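Local coordinates for Alpha/beta hydrolase fold-3 domain protein (Sulfolobus islandicus, PDB 5LK6) that probably hydrolyses carboxylic ester bonds, as a thermostable lipase-type carboxylesterase of the alpha/beta hydrolase fold, at residues S89-P92 with L93-I97; A158-A161 with L162-G166; F197-R200 with E201-E204; I203-F206 with G207-Y210; Y210-S213 with P214-L218. One frame throughout, in Å; residues are numbered along the deposited sequence.

Interaction 1: residues S89-P92 with L93-I97; sequences SYDP and LCRAI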
loop_
_atom_site.group_PDB
_atom_site.type_symbol
_atom_site.label_atom_id
_atom_site.label_comp_id
_atom_site.label_asym_id
_atom_site.label_seq_id
_atom_site.Cartn_x
_atom_site.Cartn_y
_atom_site.Cartn_z
ATOM N N SER A 89 -23.212 4.660 9.765
ATOM C CA SER A 89 -22.608 5.058 8.485
ATOM C C SER A 89 -21.275 4.354 8.192
ATOM O O SER A 89 -20.974 4.125 7.034
ATOM C CB SER A 89 -22.393 6.579 8.407
ATOM O OG SER A 89 -21.469 7.099 9.385
ATOM N N TYR A 90 -20.510 4.000 9.221
ATOM C CA TYR A 90 -19.213 3.342 9.048
ATOM C C TYR A 90 -19.253 1.809 9.002
ATOM O O TYR A 90 -18.199 1.126 8.919
ATOM C CB TYR A 90 -18.214 3.855 10.106
ATOM C CG TYR A 90 -17.444 5.057 9.550
ATOM C CD1 TYR A 90 -18.091 6.260 9.264
ATOM C CD2 TYR A 90 -16.121 4.960 9.241
ATOM C CE1 TYR A 90 -17.409 7.325 8.730
ATOM C CE2 TYR A 90 -15.437 6.028 8.706
ATOM C CZ TYR A 90 -16.094 7.204 8.456
ATOM O OH TYR A 90 -15.385 8.235 7.926
ATOM N N ASP A 91 -20.467 1.273 9.006
ATOM C CA ASP A 91 -20.666 -0.117 9.205
ATOM C C ASP A 91 -20.123 -0.937 7.984
ATOM O O ASP A 91 -19.441 -1.946 8.186
ATOM C CB ASP A 91 -22.159 -0.365 9.540
ATOM C CG ASP A 91 -22.482 -1.858 9.846
ATOM O OD1 ASP A 91 -22.352 -2.293 11.032
ATOM O OD2 ASP A 91 -22.862 -2.545 8.845
ATOM N N PRO A 92 -20.388 -0.486 6.744
ATOM C CA PRO A 92 -19.743 -1.164 5.630
ATOM C C PRO A 92 -18.201 -1.209 5.667
ATOM O O PRO A 92 -17.591 -2.259 5.409
ATOM C CB PRO A 92 -20.230 -0.386 4.408
ATOM C CG PRO A 92 -21.558 0.124 4.811
ATOM C CD PRO A 92 -21.375 0.492 6.265
ATOM N N LEU A 93 -17.575 -0.102 6.010
ATOM C CA LEU A 93 -16.128 -0.104 6.084
ATOM C C LEU A 93 -15.622 -1.000 7.216
ATOM O O LEU A 93 -14.626 -1.695 7.049
ATOM C CB LEU A 93 -15.634 1.331 6.257
ATOM C CG LEU A 93 -14.144 1.551 6.454
ATOM C CD1 LEU A 93 -13.332 1.028 5.295
ATOM C CD2 LEU A 93 -13.907 3.041 6.643
ATOM N N CYS A 94 -16.282 -0.947 8.369
ATOM C CA CYS A 94 -15.774 -1.630 9.538
ATOM C C CYS A 94 -15.926 -3.103 9.318
ATOM O O CYS A 94 -15.063 -3.862 9.700
ATOM C CB CYS A 94 -16.497 -1.229 10.805
ATOM S SG CYS A 94 -15.914 0.344 11.457
ATOM N N ARG A 95 -17.014 -3.487 8.664
ATOM C CA ARG A 95 -17.208 -4.887 8.257
ATOM C C ARG A 95 -16.108 -5.355 7.364
ATOM O O ARG A 95 -15.602 -6.424 7.565
ATOM C CB ARG A 95 -18.545 -5.092 7.530
ATOM C CG ARG A 95 -19.741 -5.185 8.468
ATOM C CD ARG A 95 -21.032 -5.088 7.664
ATOM N NE ARG A 95 -22.163 -5.308 8.564
ATOM C CZ ARG A 95 -22.579 -6.497 9.010
ATOM N NH1 ARG A 95 -22.019 -7.641 8.627
ATOM N NH2 ARG A 95 -23.580 -6.524 9.862
ATOM N N ALA A 96 -15.751 -4.532 6.376
ATOM C CA ALA A 96 -14.721 -4.850 5.399
ATOM C C ALA A 96 -13.350 -4.940 6.032
ATOM O O ALA A 96 -12.560 -5.803 5.673
ATOM C CB ALA A 96 -14.712 -3.841 4.270
ATOM N N ILE A 97 -13.058 -4.063 6.981
ATOM C CA ILE A 97 -11.804 -4.219 7.726
ATOM C C ILE A 97 -11.785 -5.535 8.520
ATOM O O ILE A 97 -10.792 -6.259 8.506
ATOM C CB ILE A 97 -11.588 -3.011 8.625
ATOM C CG1 ILE A 97 -11.298 -1.830 7.717
ATOM C CG2 ILE A 97 -10.486 -3.252 9.633
ATOM C CD1 ILE A 97 -11.358 -0.523 8.439
HETATM O O HOH W 1 -18.870 2.901 5.897
HETATM O O HOH W 2 -24.348 -4.033 11.269
#

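Interaction 2: residues A158-A161 with L162-G166; sequences AVVA and LLSKG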
loop_
_atom_site.group_PDB
_atom_site.type_symbol
_atom_site.label_atom_id
_atom_site.label_comp_id
_atom_site.label_asym_id
_atom_site.label_seq_id
_atom_site.Cartn_x
_atom_site.Cartn_y
_atom_site.Cartn_z
ATOM N N ALA A 158 -4.310 8.938 16.688
ATOM C CA ALA A 158 -2.931 9.319 16.955
ATOM C C ALA A 158 -2.837 9.901 18.346
ATOM O O ALA A 158 -1.868 9.638 19.069
ATOM C CB ALA A 158 -2.403 10.297 15.924
ATOM N N VAL A 159 -3.854 10.689 18.714
ATOM C CA VAL A 159 -3.884 11.315 20.029
ATOM C C VAL A 159 -4.044 10.269 21.129
ATOM O O VAL A 159 -3.308 10.294 22.105
ATOM C CB VAL A 159 -4.957 12.391 20.101
ATOM C CG1 VAL A 159 -5.140 12.880 21.540
ATOM C CG2 VAL A 159 -4.547 13.554 19.184
ATOM N N VAL A 160 -4.969 9.344 20.948
ATOM C CA VAL A 160 -5.076 8.219 21.861
ATOM C C VAL A 160 -3.734 7.486 22.125
ATOM O O VAL A 160 -3.412 7.191 23.270
ATOM C CB VAL A 160 -6.100 7.190 21.385
ATOM C CG1 VAL A 160 -5.953 5.930 22.234
ATOM C CG2 VAL A 160 -7.527 7.753 21.520
ATOM N N ALA A 161 -2.970 7.224 21.073
ATOM C CA ALA A 161 -1.683 6.549 21.191
ATOM C C ALA A 161 -0.703 7.328 22.015
ATOM O O ALA A 161 0.095 6.745 22.738
ATOM C CB ALA A 161 -1.063 6.266 19.826
ATOM N N LEU A 162 -0.696 8.628 21.829
ATOM C CA LEU A 162 0.086 9.527 22.654
ATOM C C LEU A 162 -0.317 9.471 24.138
ATOM O O LEU A 162 0.535 9.270 25.006
ATOM C CB LEU A 162 -0.049 10.950 22.130
ATOM C CG LEU A 162 0.981 11.344 21.081
ATOM C CD1 LEU A 162 0.487 12.497 20.181
ATOM C CD2 LEU A 162 2.282 11.701 21.803
ATOM N N LEU A 163 -1.608 9.675 24.409
ATOM C CA LEU A 163 -2.175 9.586 25.760
ATOM C C LEU A 163 -1.964 8.232 26.460
ATOM O O LEU A 163 -2.051 8.150 27.669
ATOM C CB LEU A 163 -3.688 9.819 25.666
ATOM C CG LEU A 163 -4.155 11.264 25.354
ATOM C CD1 LEU A 163 -5.669 11.355 25.170
ATOM C CD2 LEU A 163 -3.667 12.217 26.424
ATOM N N SER A 164 -1.746 7.188 25.671
ATOM C CA SER A 164 -1.554 5.833 26.131
ATOM C C SER A 164 -0.124 5.496 26.433
ATOM O O SER A 164 0.105 4.430 26.987
ATOM C CB SER A 164 -2.030 4.842 25.070
ATOM O OG SER A 164 -3.433 4.898 24.924
ATOM N N LYS A 165 0.834 6.361 26.101
ATOM C CA LYS A 165 2.245 6.094 26.381
ATOM C C LYS A 165 2.483 5.844 27.892
ATOM O O LYS A 165 2.092 6.655 28.696
ATOM C CB LYS A 165 3.109 7.256 25.883
ATOM C CG LYS A 165 4.573 6.914 25.666
ATOM C CD LYS A 165 5.422 8.152 25.384
ATOM C CE LYS A 165 6.798 7.933 26.008
ATOM N NZ LYS A 165 7.725 9.066 25.739
ATOM N N GLY A 166 3.079 4.699 28.252
ATOM C CA GLY A 166 3.273 4.291 29.667
ATOM C C GLY A 166 2.024 3.882 30.467
ATOM O O GLY A 166 2.050 3.855 31.690
#

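Interaction 3: residues F197-R200 with E201-E204; sequences FLTR and EHIE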
loop_
_atom_site.group_PDB
_atom_site.type_symbol
_atom_site.label_atom_id
_atom_site.label_comp_id
_atom_site.label_asym_id
_atom_site.label_seq_id
_atom_site.Cartn_x
_atom_site.Cartn_y
_atom_site.Cartn_z
ATOM N N PHE A 197 -12.994 17.281 -3.072
ATOM C CA PHE A 197 -13.937 16.652 -2.202
ATOM C C PHE A 197 -13.811 17.163 -0.778
ATOM O O PHE A 197 -14.779 17.639 -0.234
ATOM C CB PHE A 197 -13.887 15.135 -2.328
ATOM C CG PHE A 197 -14.974 14.421 -1.548
ATOM C CD1 PHE A 197 -16.267 14.333 -2.042
ATOM C CD2 PHE A 197 -14.691 13.827 -0.315
ATOM C CE1 PHE A 197 -17.240 13.677 -1.326
ATOM C CE2 PHE A 197 -15.683 13.183 0.400
ATOM C CZ PHE A 197 -16.956 13.124 -0.093
ATOM N N LEU A 198 -12.661 17.031 -0.148
ATOM C CA LEU A 198 -12.385 17.715 1.099
ATOM C C LEU A 198 -11.704 19.040 0.715
ATOM O O LEU A 198 -10.721 19.043 -0.026
ATOM C CB LEU A 198 -11.528 16.871 2.059
ATOM C CG LEU A 198 -11.014 17.586 3.313
ATOM C CD1 LEU A 198 -12.169 17.903 4.242
ATOM C CD2 LEU A 198 -9.943 16.802 4.056
ATOM N N THR A 199 -12.256 20.149 1.223
ATOM C CA THR A 199 -11.792 21.508 0.951
ATOM C C THR A 199 -11.305 22.206 2.176
ATOM O O THR A 199 -11.663 21.838 3.293
ATOM C CB THR A 199 -12.922 22.394 0.364
ATOM O OG1 THR A 199 -13.936 22.694 1.343
ATOM C CG2 THR A 199 -13.526 21.721 -0.796
ATOM N N ARG A 200 -10.512 23.240 1.956
ATOM C CA ARG A 200 -10.033 24.059 3.045
ATOM C C ARG A 200 -11.246 24.637 3.824
ATOM O O ARG A 200 -11.227 24.644 5.048
ATOM C CB ARG A 200 -9.117 25.173 2.543
ATOM C CG ARG A 200 -8.101 25.722 3.544
ATOM C CD ARG A 200 -7.799 27.162 3.176
ATOM N NE ARG A 200 -6.438 27.621 3.523
ATOM C CZ ARG A 200 -5.461 27.992 2.659
ATOM N NH1 ARG A 200 -5.600 27.950 1.288
ATOM N NH2 ARG A 200 -4.304 28.425 3.202
ATOM N N GLU A 201 -12.291 25.081 3.123
ATOM C CA GLU A 201 -13.484 25.587 3.780
ATOM C C GLU A 201 -14.069 24.505 4.662
ATOM O O GLU A 201 -14.534 24.824 5.753
ATOM C CB GLU A 201 -14.541 26.101 2.790
ATOM C CG GLU A 201 -14.408 27.584 2.527
ATOM C CD GLU A 201 -15.395 28.123 1.492
ATOM O OE1 GLU A 201 -16.556 27.594 1.456
ATOM O OE2 GLU A 201 -14.970 29.084 0.750
ATOM N N HIS A 202 -14.052 23.240 4.200
ATOM C CA HIS A 202 -14.577 22.189 5.042
ATOM C C HIS A 202 -13.730 22.074 6.325
ATOM O O HIS A 202 -14.251 21.977 7.433
ATOM C CB HIS A 202 -14.628 20.831 4.412
ATOM C CG HIS A 202 -15.491 20.690 3.212
ATOM N ND1 HIS A 202 -16.344 21.671 2.743
ATOM C CD2 HIS A 202 -15.600 19.660 2.349
ATOM C CE1 HIS A 202 -16.921 21.263 1.629
ATOM N NE2 HIS A 202 -16.486 20.046 1.372
ATOM N N ILE A 203 -12.421 22.063 6.180
ATOM C CA ILE A 203 -11.561 21.906 7.346
ATOM C C ILE A 203 -11.843 23.025 8.341
ATOM O O ILE A 203 -11.995 22.750 9.540
ATOM C CB ILE A 203 -10.072 21.855 6.938
ATOM C CG1 ILE A 203 -9.793 20.562 6.121
ATOM C CG2 ILE A 203 -9.158 21.891 8.170
ATOM C CD1 ILE A 203 -8.624 20.672 5.163
ATOM N N GLU A 204 -11.956 24.263 7.843
ATOM C CA GLU A 204 -12.259 25.427 8.680
ATOM C C GLU A 204 -13.612 25.296 9.376
ATOM O O GLU A 204 -13.723 25.505 10.589
ATOM C CB GLU A 204 -12.131 26.736 7.885
ATOM C CG GLU A 204 -10.657 27.125 7.710
ATOM C CD GLU A 204 -10.326 28.180 6.633
ATOM O OE1 GLU A 204 -11.231 28.645 5.879
ATOM O OE2 GLU A 204 -9.105 28.505 6.523
#

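Interaction 4: residues I203-F206 with G207-Y210; sequences IEWF and GSQY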
loop_
_atom_site.group_PDB
_atom_site.type_symbol
_atom_site.label_atom_id
_atom_site.label_comp_id
_atom_site.label_asym_id
_atom_site.label_seq_id
_atom_site.Cartn_x
_atom_site.Cartn_y
_atom_site.Cartn_z
ATOM N N ILE A 203 -12.421 22.063 6.180
ATOM C CA ILE A 203 -11.561 21.906 7.346
ATOM C C ILE A 203 -11.843 23.025 8.341
ATOM O O ILE A 203 -11.995 22.750 9.540
ATOM C CB ILE A 203 -10.072 21.855 6.938
ATOM C CG1 ILE A 203 -9.793 20.562 6.121
ATOM C CG2 ILE A 203 -9.158 21.891 8.170
ATOM C CD1 ILE A 203 -8.624 20.672 5.163
ATOM N N GLU A 204 -11.956 24.263 7.843
ATOM C CA GLU A 204 -12.259 25.427 8.680
ATOM C C GLU A 204 -13.612 25.296 9.376
ATOM O O GLU A 204 -13.723 25.505 10.589
ATOM C CB GLU A 204 -12.131 26.736 7.885
ATOM C CG GLU A 204 -10.657 27.125 7.710
ATOM C CD GLU A 204 -10.326 28.180 6.633
ATOM O OE1 GLU A 204 -11.231 28.645 5.879
ATOM O OE2 GLU A 204 -9.105 28.505 6.523
ATOM N N TRP A 205 -14.625 24.869 8.629
ATOM C CA TRP A 205 -15.959 24.652 9.179
ATOM C C TRP A 205 -16.012 23.612 10.312
ATOM O O TRP A 205 -16.519 23.889 11.390
ATOM C CB TRP A 205 -16.916 24.263 8.082
ATOM C CG TRP A 205 -18.340 24.255 8.607
ATOM C CD1 TRP A 205 -19.212 25.320 8.672
ATOM C CD2 TRP A 205 -19.028 23.138 9.161
ATOM N NE1 TRP A 205 -20.398 24.915 9.240
ATOM C CE2 TRP A 205 -20.306 23.574 9.531
ATOM C CE3 TRP A 205 -18.694 21.812 9.354
ATOM C CZ2 TRP A 205 -21.241 22.719 10.090
ATOM C CZ3 TRP A 205 -19.635 20.963 9.888
ATOM C CH2 TRP A 205 -20.886 21.421 10.266
ATOM N N PHE A 206 -15.401 22.464 10.089
ATOM C CA PHE A 206 -15.263 21.496 11.156
ATOM C C PHE A 206 -14.601 22.066 12.405
ATOM O O PHE A 206 -15.023 21.802 13.501
ATOM C CB PHE A 206 -14.483 20.268 10.695
ATOM C CG PHE A 206 -15.228 19.400 9.719
ATOM C CD1 PHE A 206 -16.490 18.944 10.004
ATOM C CD2 PHE A 206 -14.626 19.000 8.508
ATOM C CE1 PHE A 206 -17.181 18.140 9.079
ATOM C CE2 PHE A 206 -15.303 18.191 7.591
ATOM C CZ PHE A 206 -16.601 17.768 7.864
ATOM N N GLY A 207 -13.550 22.844 12.266
ATOM C CA GLY A 207 -12.914 23.362 13.453
ATOM C C GLY A 207 -13.795 24.370 14.150
ATOM O O GLY A 207 -13.773 24.464 15.357
ATOM N N SER A 208 -14.605 25.103 13.378
ATOM C CA SER A 208 -15.523 26.098 13.950
ATOM C C SER A 208 -16.512 25.378 14.851
ATOM O O SER A 208 -16.972 25.957 15.796
ATOM C CB SER A 208 -16.219 26.961 12.850
ATOM O OG SER A 208 -17.429 26.372 12.264
ATOM N N GLN A 209 -16.842 24.118 14.550
ATOM C CA GLN A 209 -17.804 23.381 15.339
ATOM C C GLN A 209 -17.181 22.650 16.554
ATOM O O GLN A 209 -17.822 22.557 17.617
ATOM C CB GLN A 209 -18.587 22.418 14.490
ATOM C CG GLN A 209 -19.354 22.967 13.292
ATOM C CD GLN A 209 -20.408 24.013 13.624
ATOM O OE1 GLN A 209 -20.178 25.201 13.354
ATOM N NE2 GLN A 209 -21.582 23.598 14.168
ATOM N N TYR A 210 -15.965 22.140 16.409
ATOM C CA TYR A 210 -15.358 21.281 17.437
ATOM C C TYR A 210 -14.530 22.095 18.449
ATOM O O TYR A 210 -14.672 21.890 19.660
ATOM C CB TYR A 210 -14.480 20.255 16.728
ATOM C CG TYR A 210 -13.700 19.229 17.498
ATOM C CD1 TYR A 210 -14.304 18.368 18.357
ATOM C CD2 TYR A 210 -12.352 19.065 17.272
ATOM C CE1 TYR A 210 -13.567 17.407 19.054
ATOM C CE2 TYR A 210 -11.598 18.095 17.942
ATOM C CZ TYR A 210 -12.209 17.262 18.832
ATOM O OH TYR A 210 -11.466 16.279 19.461
#

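Interaction 5: residues Y210-S213 with P214-L218; sequences YLRS and PADLL. With SO4 (sulfate ion), chain E.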
loop_
_atom_site.group_PDB
_atom_site.type_symbol
_atom_site.label_atom_id
_atom_site.label_comp_id
_atom_site.label_asym_id
_atom_site.label_seq_id
_atom_site.Cartn_x
_atom_site.Cartn_y
_atom_site.Cartn_z
ATOM N N TYR A 210 -15.965 22.140 16.409
ATOM C CA TYR A 210 -15.358 21.281 17.437
ATOM C C TYR A 210 -14.530 22.095 18.449
ATOM O O TYR A 210 -14.672 21.890 19.660
ATOM C CB TYR A 210 -14.480 20.255 16.728
ATOM C CG TYR A 210 -13.700 19.229 17.498
ATOM C CD1 TYR A 210 -14.304 18.368 18.357
ATOM C CD2 TYR A 210 -12.352 19.065 17.272
ATOM C CE1 TYR A 210 -13.567 17.407 19.054
ATOM C CE2 TYR A 210 -11.598 18.095 17.942
ATOM C CZ TYR A 210 -12.209 17.262 18.832
ATOM O OH TYR A 210 -11.466 16.279 19.461
ATOM N N LEU A 211 -13.688 23.025 17.956
ATOM C CA LEU A 211 -12.735 23.756 18.804
ATOM C C LEU A 211 -13.441 24.842 19.604
ATOM O O LEU A 211 -14.496 25.335 19.206
ATOM C CB LEU A 211 -11.591 24.300 17.978
ATOM C CG LEU A 211 -10.763 23.265 17.202
ATOM C CD1 LEU A 211 -9.657 23.902 16.418
ATOM C CD2 LEU A 211 -10.141 22.253 18.132
ATOM N N ARG A 212 -12.919 25.126 20.786
ATOM C CA ARG A 212 -13.527 26.130 21.660
ATOM C C ARG A 212 -12.946 27.535 21.533
ATOM O O ARG A 212 -13.641 28.534 21.772
ATOM C CB ARG A 212 -13.378 25.711 23.118
ATOM C CG ARG A 212 -13.968 24.343 23.485
ATOM C CD ARG A 212 -13.469 23.911 24.856
ATOM N NE ARG A 212 -12.024 23.712 24.875
ATOM C CZ ARG A 212 -11.352 23.059 25.814
ATOM N NH1 ARG A 212 -11.970 22.499 26.862
ATOM N NH2 ARG A 212 -10.029 22.947 25.691
ATOM N N SER A 213 -11.656 27.589 21.234
ATOM C CA SER A 213 -10.906 28.833 21.076
ATOM C C SER A 213 -9.652 28.505 20.245
ATOM O O SER A 213 -9.326 27.308 20.022
ATOM C CB SER A 213 -10.509 29.429 22.450
ATOM O OG SER A 213 -9.435 28.720 23.060
ATOM N N PRO A 214 -8.949 29.557 19.775
ATOM C CA PRO A 214 -7.720 29.274 18.985
ATOM C C PRO A 214 -6.655 28.546 19.773
ATOM O O PRO A 214 -5.858 27.827 19.183
ATOM C CB PRO A 214 -7.258 30.686 18.551
ATOM C CG PRO A 214 -8.598 31.412 18.364
ATOM C CD PRO A 214 -9.385 30.965 19.598
ATOM N N ALA A 215 -6.676 28.709 21.091
ATOM C CA ALA A 215 -5.754 28.012 21.962
ATOM C C ALA A 215 -5.795 26.475 21.746
ATOM O O ALA A 215 -4.778 25.802 21.947
ATOM C CB ALA A 215 -6.002 28.349 23.431
ATOM N N ASP A 216 -6.944 25.945 21.343
ATOM C CA ASP A 216 -7.071 24.541 21.172
ATOM C C ASP A 216 -6.263 24.072 19.957
ATOM O O ASP A 216 -5.838 22.928 19.934
ATOM C CB ASP A 216 -8.546 24.092 21.062
ATOM C CG ASP A 216 -9.323 24.237 22.365
ATOM O OD1 ASP A 216 -8.688 24.263 23.447
ATOM O OD2 ASP A 216 -10.591 24.250 22.297
ATOM N N LEU A 217 -6.011 24.952 18.986
ATOM C CA LEU A 217 -5.149 24.608 17.834
ATOM C C LEU A 217 -3.739 24.171 18.246
ATOM O O LEU A 217 -3.094 23.443 17.515
ATOM C CB LEU A 217 -5.067 25.758 16.820
ATOM C CG LEU A 217 -6.379 26.230 16.126
ATOM C CD1 LEU A 217 -6.251 27.638 15.533
ATOM C CD2 LEU A 217 -6.819 25.249 15.056
ATOM N N LEU A 218 -3.271 24.619 19.399
ATOM C CA LEU A 218 -1.905 24.354 19.848
ATOM C C LEU A 218 -1.842 23.247 20.822
ATOM O O LEU A 218 -0.764 22.940 21.277
ATOM C CB LEU A 218 -1.276 25.574 20.509
ATOM C CG LEU A 218 -1.326 26.772 19.596
ATOM C CD1 LEU A 218 -1.051 28.037 20.411
ATOM C CD2 LEU A 218 -0.402 26.613 18.394
HETATM S S SO4 E . -9.335 20.859 29.013
HETATM O O1 SO4 E . -10.796 20.881 28.886
HETATM O O2 SO4 E . -8.987 19.378 29.145
HETATM O O3 SO4 E . -8.773 21.677 27.870
HETATM O O4 SO4 E . -8.840 21.653 30.139
HETATM O O HOH W 3 -9.856 26.661 24.572
#

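Interaction 1: residues S89-P92 with L93-I97
Asp-91 and Arg-95, one helical turn apart, are tied by a salt bridge in which NE of Arg-95 donates to OD2 of Asp-91 over 2.9 Å. The oxygen lies at the guanidinium edge, in its plane, but the carboxylate is turned 63° from that plane, and only NE and OD2 bond directly between these two groups. Asp-91 has its CG anti to the backbone N (chi1 -177°), while Arg-95 runs extended from CG to NE across the carbonyl O of Asp-91, the same oxygen that accepts from Arg-95 N. Water 2 adds a second link, donating to OD1 of Asp-91 and accepting from NH2 of Arg-95, while NH1 bonds to Val-41 O. OD1 is also held by Tyr-63 and Arg-61.

Tyr-90 takes the N-cap position, and its O accepts from Cys-94 N at 2.9 Å. Its ring points the same way as Leu-93, with CD2 of Tyr-90 3.9 Å from CD2 of Leu-93, and its hydroxyl bonds to Asp-150. Pro-92, having no N-H to offer, suits a first turn, where amides lack helical acceptors; water 1 serves Leu-93 N there and donates to Ser-89 O.

Helix 91-101 is the crossover between strands 72-77 and 104-108. Leu-93 and Cys-94 pack on Tyr-76 of the former, and Arg-95 leans on Tyr-63 of strand 57-63.

Interaction 2: residues A158-A161 with L162-G166
Leu-162 and Leu-163 continue the i to i+4 bonding of the alpha-helix, their N atoms bonding to the O atoms of Ala-158 and Val-159, the second bond being 2.9 Å from Leu-163 N to Val-159 O and almost straight at 176°. The next step is poorer: Ser-164 N reaches Val-160 O with a weak, strongly bent bond. The serine side chain compensates, for OG of Ser-164 donates to the same Val-160 O at 2.8 Å, coming from above the carbonyl plane. A chi1 of -68° sets OG beside the serine's own backbone N, which turns the hydroxyl back along the helix and lets two donors of one residue converge on one oxygen. Serine suits this buried spot because it is small and brings its own donor. An alanine here has no hydroxyl, and Val-160 O would probably be left with just the weak, bent amide bond from this residue.

On the flank facing helix 120-133, Val-159 and Leu-163 lie side by side, pointing the same way, with CG1 of Val-159 4.0 Å from CD1 of Leu-163; both touch Val-122. Leu-162 leans instead on Tyr-253 of helix 247-259.

The stretch lies toward the C-terminal part of the helix that follows the central strand, as in alpha/beta hydrolases: helix 152-163 connects strands 144-150 and 173-176, and its start adjoins Ser-151, the probable nucleophile on its elbow.

Interaction 3: residues F197-R200 with E201-E204
Thr-199 OG1 accepts from His-202 N at 2.9 Å, and the same oxygen stands over one face of the His-202 ring, 2.9 Å above its plane. The hydroxyl sits between the threonine's own backbone N and carbonyl carbon (chi1 70°), a position that aims it at the amide three residues on. The imidazole folds back over the cap: CB of Thr-199 stands 4.1 Å from the centroid of the His-202 ring, nearly on its normal, in a CH-pi contact. Thr-199 is thus the N-cap of helix 200-210, its side chain serving a first-turn amide while its O accepts from Ile-203 N at 3.0 Å. Threonine fits because it supplies both the capping oxygen and carbon for the ring face. An alanine in place of His-202 would keep the capping amide but would probably leave that side of Thr-199 without its flat cover.

Leu-198 directs CD1 to CB of His-202 at 3.8 Å and crosses Ile-203 at about a right angle. Leu-198 also touches His-274, the histidine of the probable catalytic triad. On the outer side, the extended chain of Arg-200 crosses Glu-204, whose OE2 stays 4.1 Å from NE of Arg-200, opposite charges too far apart for a salt bridge.

Interaction 4: residues I203-F206 with G207-Y210
Trp-205 holds its indole anti to the backbone N (chi1 -171°), which carries the ring alongside Gln-209, and Gln-209 meets it by bending at chi2 (-60°), which lays its chain across the ring. The outcome is a stack in which indole and carboxamide planes are only 6° apart. CG of Gln-209 makes the closest approach, a CH-pi contact 3.7 Å from the centroid of the six-membered ring of Trp-205, with CD following over CZ2 and CE2. Glutamine suits this place because its methylene covers an apolar face while its flat amide can lie parallel to it.

Trp-205 O accepts from two donors, Gln-209 N at 3.2 Å and Ser-208 OG at 2.8 Å. The hydroxyl lies in the carbonyl plane, on a lone pair, and also stands over a face of the indole. A serine within a helix can spend its hydroxyl in this way on a carbonyl of the preceding turn. Phe-206 O takes Tyr-210 N at 3.1 Å together with a weak bond from Gln-209 N, a sharing that occurs in the last turn of the helix. Gly-207 N bonds to Ile-203 O, one turn before.

Helix 200-210 lies at the protein surface. Trp-205 and Phe-206 rest on Ile-19 of a loop, and Gln-209 touches Val-83 and Pro-114. At its end the buried Tyr-210 stacks on Phe-82, meets Phe-118 edge-to-face and packs on Ala-121 and Val-122 of helix 120-133.

Interaction 5: residues Y210-S213 with P214-L218
Arg-212 and Asp-216 cross at about a right angle, yet their charged ends meet side-on: NE of Arg-212 donates to OD2 of Asp-216 at 3.0 Å and NH2 of Arg-212 to OD1 of Asp-216 at 2.9 Å. Both oxygens lie close to the guanidinium plane, although the carboxylate itself is turned 35° from it. NE uses the syn lone pair of OD2, and the backbone N of Arg-212 comes to that same oxygen from the anti side at 2.9 Å. Three bonds from one residue thus fix the carboxylate's rotation. A bend at chi3 (-64°) brings the NE/NH2 edge of the guanidinium against the carboxylate. The adjoining NH1/NH2 edge faces a sulfate ion, probably from the crystallisation liquor, with NH2 serving both anions: NH1 of Arg-212 reaches sulfate O1 and NH2 of Arg-212 reaches sulfate O3, each at 2.8 Å. Arg-221 binds the same ion.

Aspartate suits the place because its short carboxylate reaches back to both the backbone N and the guanidinium of Arg-212. Separately, Asp-216 N bonds to Ser-213 O. Water 3 links Ser-213 OG to OD1 of Asp-216. On the apolar side Leu-211 crosses Leu-217 at about a right angle, methyl to methyl, and slides past CB of Asp-216.

This turn follows helix 200-210, in the long connection to strand 236-241. Arg-212 and Asp-216 press on Phe-118, just ahead of helix 120-133, while Leu-211 covers Phe-222.

How the interactions relate
Interactions 3, 4 and 5 form a run along the chain: 3 and 4 share Ile-203 and Glu-204 on helix 200-210, with centres 9 Å apart, and 4 hands over to 5 at Tyr-210, with centres 10 Å apart. Interactions 1 and 2 lie in two separate beta-alpha-beta units, on opposite sides of the chain's centre and 24 Å apart between centres. The probable Ser-151, Asp-244, His-274 triad relates them: interaction 2 lies on the helix that begins just after the probable nucleophile, Tyr-90 of interaction 1 lies near, and Leu-198 of interaction 3 touches the histidine. In interaction 5 Arg-212 binds a sulfate; the nearest atoms of interactions 2 and 5 are about 7 Å apart.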